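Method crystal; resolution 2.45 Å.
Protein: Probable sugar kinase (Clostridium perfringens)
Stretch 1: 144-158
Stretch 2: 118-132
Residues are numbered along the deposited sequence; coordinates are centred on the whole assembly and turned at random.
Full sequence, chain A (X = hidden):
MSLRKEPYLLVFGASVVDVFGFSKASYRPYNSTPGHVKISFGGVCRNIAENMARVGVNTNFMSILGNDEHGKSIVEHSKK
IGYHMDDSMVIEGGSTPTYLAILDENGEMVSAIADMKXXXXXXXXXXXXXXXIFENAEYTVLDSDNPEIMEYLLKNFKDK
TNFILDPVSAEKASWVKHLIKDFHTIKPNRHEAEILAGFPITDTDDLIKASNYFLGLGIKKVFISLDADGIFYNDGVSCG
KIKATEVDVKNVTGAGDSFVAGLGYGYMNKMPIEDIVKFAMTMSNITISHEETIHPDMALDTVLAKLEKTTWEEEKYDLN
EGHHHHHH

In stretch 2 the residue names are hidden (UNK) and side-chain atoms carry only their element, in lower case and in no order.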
# COMPACT_ATOMS: atom_id res chain seq x y z
N SER A 144 -3.04 -4.12 26.05
CA SER A 144 -1.92 -4.41 26.93
C SER A 144 -0.51 -4.43 26.31
O SER A 144 0.39 -5.11 26.82
CB SER A 144 -2.20 -5.72 27.66
OG SER A 144 -2.43 -6.73 26.70
N ASP A 145 -0.31 -3.64 25.25
CA ASP A 145 0.97 -3.55 24.53
C ASP A 145 2.14 -2.88 25.24
O ASP A 145 3.25 -3.41 25.26
CB ASP A 145 0.76 -2.85 23.18
CG ASP A 145 0.66 -3.82 22.02
OD1 ASP A 145 -0.01 -4.87 22.14
OD2 ASP A 145 1.26 -3.51 20.96
N ASN A 146 1.89 -1.70 25.80
CA ASN A 146 2.92 -0.93 26.49
C ASN A 146 2.51 -0.65 27.95
O ASN A 146 1.78 0.32 28.21
CB ASN A 146 3.17 0.38 25.72
CG ASN A 146 4.55 0.97 25.97
OD1 ASN A 146 5.00 1.09 27.11
ND2 ASN A 146 5.20 1.41 24.90
N PRO A 147 2.96 -1.50 28.90
CA PRO A 147 2.65 -1.36 30.34
C PRO A 147 3.14 -0.07 31.01
O PRO A 147 2.45 0.46 31.88
CB PRO A 147 3.32 -2.59 30.95
CG PRO A 147 3.25 -3.60 29.85
CD PRO A 147 3.68 -2.78 28.67
N GLU A 148 4.31 0.41 30.58
CA GLU A 148 4.94 1.63 31.11
C GLU A 148 4.12 2.88 30.76
O GLU A 148 3.92 3.75 31.61
CB GLU A 148 6.36 1.76 30.56
CG GLU A 148 7.23 2.84 31.23
CD GLU A 148 8.37 3.35 30.33
OE1 GLU A 148 8.74 4.54 30.46
OE2 GLU A 148 8.89 2.56 29.50
N ILE A 149 3.66 2.95 29.51
CA ILE A 149 2.84 4.06 29.03
C ILE A 149 1.42 3.98 29.58
O ILE A 149 0.83 5.02 29.88
CB ILE A 149 2.93 4.21 27.48
CG1 ILE A 149 4.26 4.91 27.15
CG2 ILE A 149 1.75 5.02 26.87
CD1 ILE A 149 4.82 4.58 25.81
N MSE A 150 0.92 2.76 29.79
CA MSE A 150 -0.40 2.53 30.36
C MSE A 150 -0.41 3.13 31.77
O MSE A 150 -1.25 3.97 32.06
CB MSE A 150 -0.75 1.03 30.42
CG MSE A 150 -2.13 0.69 31.05
SE MSE A 150 -2.51 -1.20 31.33
CE MSE A 150 -2.68 -1.68 29.47
N GLU A 151 0.63 2.81 32.55
CA GLU A 151 0.80 3.32 33.93
C GLU A 151 0.83 4.84 33.95
O GLU A 151 0.17 5.46 34.79
CB GLU A 151 2.08 2.77 34.57
CG GLU A 151 2.34 3.25 36.02
CD GLU A 151 3.32 2.38 36.77
OE1 GLU A 151 4.23 1.81 36.13
OE2 GLU A 151 3.18 2.26 38.00
N TYR A 152 1.53 5.44 32.98
CA TYR A 152 1.61 6.89 32.87
C TYR A 152 0.22 7.46 32.57
O TYR A 152 -0.18 8.45 33.18
CB TYR A 152 2.62 7.31 31.78
CG TYR A 152 2.87 8.81 31.73
CD1 TYR A 152 3.74 9.43 32.65
CD2 TYR A 152 2.21 9.62 30.79
CE1 TYR A 152 3.95 10.84 32.63
CE2 TYR A 152 2.40 11.02 30.76
CZ TYR A 152 3.27 11.62 31.68
OH TYR A 152 3.48 12.97 31.62
N LEU A 153 -0.52 6.80 31.67
CA LEU A 153 -1.87 7.24 31.31
C LEU A 153 -2.87 7.11 32.44
O LEU A 153 -3.66 8.02 32.67
CB LEU A 153 -2.38 6.51 30.06
CG LEU A 153 -1.63 6.78 28.76
CD1 LEU A 153 -2.12 5.87 27.68
CD2 LEU A 153 -1.78 8.21 28.34
N LEU A 154 -2.77 6.00 33.19
CA LEU A 154 -3.64 5.72 34.33
C LEU A 154 -3.40 6.71 35.46
O LEU A 154 -4.32 7.38 35.91
CB LEU A 154 -3.45 4.28 34.83
CG LEU A 154 -3.86 3.11 33.93
CD1 LEU A 154 -3.45 1.82 34.58
CD2 LEU A 154 -5.36 3.09 33.63
N LYS A 155 -2.13 6.87 35.84
CA LYS A 155 -1.69 7.78 36.91
C LYS A 155 -2.14 9.23 36.64
O LYS A 155 -2.73 9.88 37.50
CB LYS A 155 -0.16 7.71 37.03
CG LYS A 155 0.53 8.59 38.06
CD LYS A 155 2.04 8.33 37.98
CE LYS A 155 2.86 9.23 38.90
NZ LYS A 155 4.32 8.99 38.70
N ASN A 156 -1.96 9.65 35.39
CA ASN A 156 -2.30 11.00 34.95
C ASN A 156 -3.74 11.29 34.54
O ASN A 156 -4.15 12.45 34.58
CB ASN A 156 -1.38 11.42 33.80
CG ASN A 156 0.00 11.80 34.27
OD1 ASN A 156 0.90 10.96 34.34
ND2 ASN A 156 0.19 13.07 34.58
N PHE A 157 -4.50 10.27 34.11
CA PHE A 157 -5.88 10.50 33.62
C PHE A 157 -7.05 9.66 34.14
O PHE A 157 -8.19 9.88 33.69
CB PHE A 157 -5.92 10.45 32.07
CG PHE A 157 -4.86 11.27 31.39
CD1 PHE A 157 -4.98 12.67 31.30
CD2 PHE A 157 -3.73 10.65 30.84
CE1 PHE A 157 -3.96 13.45 30.67
CE2 PHE A 157 -2.71 11.40 30.22
CZ PHE A 157 -2.82 12.81 30.13
N LYS A 158 -6.83 8.74 35.09
CA LYS A 158 -7.90 7.87 35.62
C LYS A 158 -9.19 8.53 36.16
O LYS A 158 -10.27 7.93 36.08
CB LYS A 158 -7.36 6.88 36.65
CG LYS A 158 -6.90 7.49 37.98
CD LYS A 158 -6.86 6.44 39.07
CE LYS A 158 -6.47 7.02 40.41
NZ LYS A 158 -5.09 7.56 40.41
N UNK A 118 8.27 1.59 15.01
CA UNK A 118 7.51 2.76 15.45
C UNK A 118 6.53 2.64 16.62
O UNK A 118 6.21 3.65 17.25
o UNK A 118 7.79 3.96 13.39
c UNK A 118 6.82 3.40 14.26
N UNK A 119 6.09 1.42 16.93
CA UNK A 119 5.15 1.16 18.04
C UNK A 119 5.72 1.61 19.40
O UNK A 119 5.00 2.19 20.22
c UNK A 119 3.89 -0.65 16.82
c UNK A 119 3.86 -0.66 19.32
c UNK A 119 4.71 -0.34 18.07
c UNK A 119 3.54 -2.11 16.61
N UNK A 120 7.02 1.39 19.60
CA UNK A 120 7.67 1.77 20.84
C UNK A 120 8.21 3.19 20.90
O UNK A 120 8.81 3.57 21.92
N UNK A 121 7.97 3.99 19.86
CA UNK A 121 8.44 5.37 19.79
C UNK A 121 7.54 6.41 20.48
O UNK A 121 7.80 7.62 20.40
c UNK A 121 8.72 5.76 18.34
N UNK A 122 6.50 5.93 21.18
CA UNK A 122 5.57 6.78 21.92
C UNK A 122 6.26 7.24 23.22
O UNK A 122 6.81 6.42 23.97
c UNK A 122 3.22 6.81 23.08
c UNK A 122 2.55 9.57 23.38
se UNK A 122 2.53 8.31 22.07
c UNK A 122 4.27 6.03 22.26
N UNK A 123 6.21 8.55 23.46
CA UNK A 123 6.83 9.15 24.64
C UNK A 123 5.89 10.04 25.44
O UNK A 123 4.86 10.47 24.93
c UNK A 123 7.89 10.94 23.14
c UNK A 123 8.12 9.90 24.25
o UNK A 123 7.21 11.94 23.33
n UNK A 123 8.50 10.70 21.98
N UNK A 124 6.29 10.36 26.67
CA UNK A 124 5.51 11.19 27.58
C UNK A 124 5.29 12.63 27.12
O UNK A 124 4.25 13.22 27.43
o UNK A 124 7.51 11.61 28.90
c UNK A 124 6.07 9.80 29.60
c UNK A 124 6.14 11.20 28.99
N UNK A 125 6.23 13.17 26.36
CA UNK A 125 6.14 14.54 25.82
C UNK A 125 4.96 14.69 24.85
O UNK A 125 4.27 15.72 24.86
c UNK A 125 7.43 14.94 25.10
o UNK A 125 8.58 15.17 27.18
o UNK A 125 9.07 16.59 25.58
c UNK A 125 8.43 15.61 26.02
N UNK A 126 4.73 13.64 24.06
CA UNK A 126 3.63 13.62 23.11
C UNK A 126 2.30 13.46 23.87
O UNK A 126 1.33 14.14 23.51
c UNK A 126 0.70 12.11 19.84
c UNK A 126 2.17 13.78 18.80
c UNK A 126 3.84 12.54 22.03
c UNK A 126 3.12 13.57 19.83
c UNK A 126 2.88 12.65 20.87
c UNK A 126 0.96 13.05 18.81
c UNK A 126 1.67 11.92 20.86
N UNK A 127 2.26 12.60 24.90
CA UNK A 127 1.04 12.41 25.72
C UNK A 127 0.66 13.75 26.33
O UNK A 127 -0.49 14.17 26.22
c UNK A 127 1.21 11.36 26.89
c UNK A 127 2.00 8.94 27.11
c UNK A 127 0.02 11.41 27.82
c UNK A 127 1.14 9.93 26.37
N UNK A 128 1.65 14.45 26.90
CA UNK A 128 1.47 15.76 27.53
C UNK A 128 0.94 16.83 26.58
O UNK A 128 0.12 17.65 26.98
o UNK A 128 4.47 15.37 29.56
c UNK A 128 3.25 15.43 29.33
c UNK A 128 2.79 16.26 28.14
o UNK A 128 2.39 14.85 30.03
N UNK A 129 1.36 16.78 25.31
CA UNK A 129 0.92 17.75 24.31
C UNK A 129 -0.54 17.54 23.92
O UNK A 129 -1.23 18.48 23.55
o UNK A 129 1.62 16.59 22.22
c UNK A 129 1.83 17.73 23.06
N UNK A 130 -0.99 16.30 24.06
CA UNK A 130 -2.35 15.90 23.72
C UNK A 130 -3.19 15.56 24.96
O UNK A 130 -4.23 14.90 24.83
c UNK A 130 -2.34 14.69 22.77
c UNK A 130 -1.60 14.88 21.45
n UNK A 130 -0.20 15.99 19.14
c UNK A 130 -2.23 15.96 20.58
c UNK A 130 -1.68 15.94 19.18
N UNK A 131 -2.78 16.04 26.13
CA UNK A 131 -3.47 15.78 27.40
C UNK A 131 -4.97 16.14 27.41
O UNK A 131 -5.78 15.45 28.02
c UNK A 131 -2.76 16.50 28.56
c UNK A 131 -2.17 18.68 29.66
c UNK A 131 -3.21 19.44 31.77
c UNK A 131 -2.67 18.02 28.41
n UNK A 131 -4.18 19.30 32.67
n UNK A 131 -2.31 20.41 31.91
n UNK A 131 -3.17 18.62 30.73
N UNK A 132 -5.32 17.17 26.65
CA UNK A 132 -6.68 17.66 26.53
C UNK A 132 -7.59 16.68 25.78
O UNK A 132 -8.81 16.67 25.99
o UNK A 132 -8.26 21.50 24.52
c UNK A 132 -7.63 21.29 25.58
c UNK A 132 -6.67 19.02 25.84
c UNK A 132 -7.77 19.94 26.24
o UNK A 132 -6.87 22.13 26.12

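Position 118 carries one carbon and then one oxygen, far from stretch 1, and is Ser 118. At 119 four carbons fork at the first, with one arm two carbons long; this is Ile 119, whose CG2 lies 4.2 Å from OD2 of Asp 145. Position 120 has no side-chain atoms and is Gly 120. The single carbon at 121, directed away from stretch 1, marks Ala 121.

Position 122 has an unbranched chain of two carbons, selenium and a carbon, the signature of selenomethionine, Met 122. CD1 of Ile 149 lies 3.9 Å from CB and 3.3 Å from O of Met 122. At 123 the second of two carbons bears one oxygen and one nitrogen, which fits Asn 123; its OD1 accepts from N of position 126 at 3.1 Å, capping the helix that follows.

Position 124 has one carbon carrying an oxygen and a carbon, hence Thr 124. Its CG2 sits 3.7 Å from the centroid of the Tyr 152 ring, almost on the ring normal, a CH-pi contact over one face. Position 125 has two carbons, the second with two oxygens and no nitrogen, so it is Asp 125, and it points away from stretch 1. At 126 a carbon leads to a six-carbon ring without a hydroxyl, out of reach of stretch 1: Phe 126.

At 127 four carbons again fork at the first, with one longer arm, giving Ile 127. It lies among Ile 149, Tyr 152, Leu 153 and Phe 157 as a knob in a hole: its CD1 is 3.7 Å from CD2 of Tyr 152, and its CG2 is 3.6 Å from CE2 of Phe 157, at the ring edge.

Position 128 repeats the pattern of two carbons and two oxygens. One oxygen accepts a hydrogen bond from OH of Tyr 152, as a carboxylate can: Asp 128, OH to OD1 2.7 Å. The carbon and oxygen at 129 are Ser 129. At 130 four carbons in a row end in nitrogen, the end leading away: Lys 130. At 131 three carbons lead to a guanidinium, a nitrogen and a carbon with two more nitrogens: Arg 131, whose CB lies 3.9 Å from CE1 of Phe 157. At 132 three carbons, the third with two oxygens, give Glu 132.

The contact is mainly apolar. Helices 147-157 and 124-129 run in roughly the same direction, 32° apart, and Ile 127 of helix 124-129 sits in a hole formed by four side chains of helix 147-157. Tyr 152 joins packing to polarity, offering a face to Thr 124 and its hydroxyl to Asp 128.

Stretch 2 (118-132) SIGAMNTDFIDSKRE
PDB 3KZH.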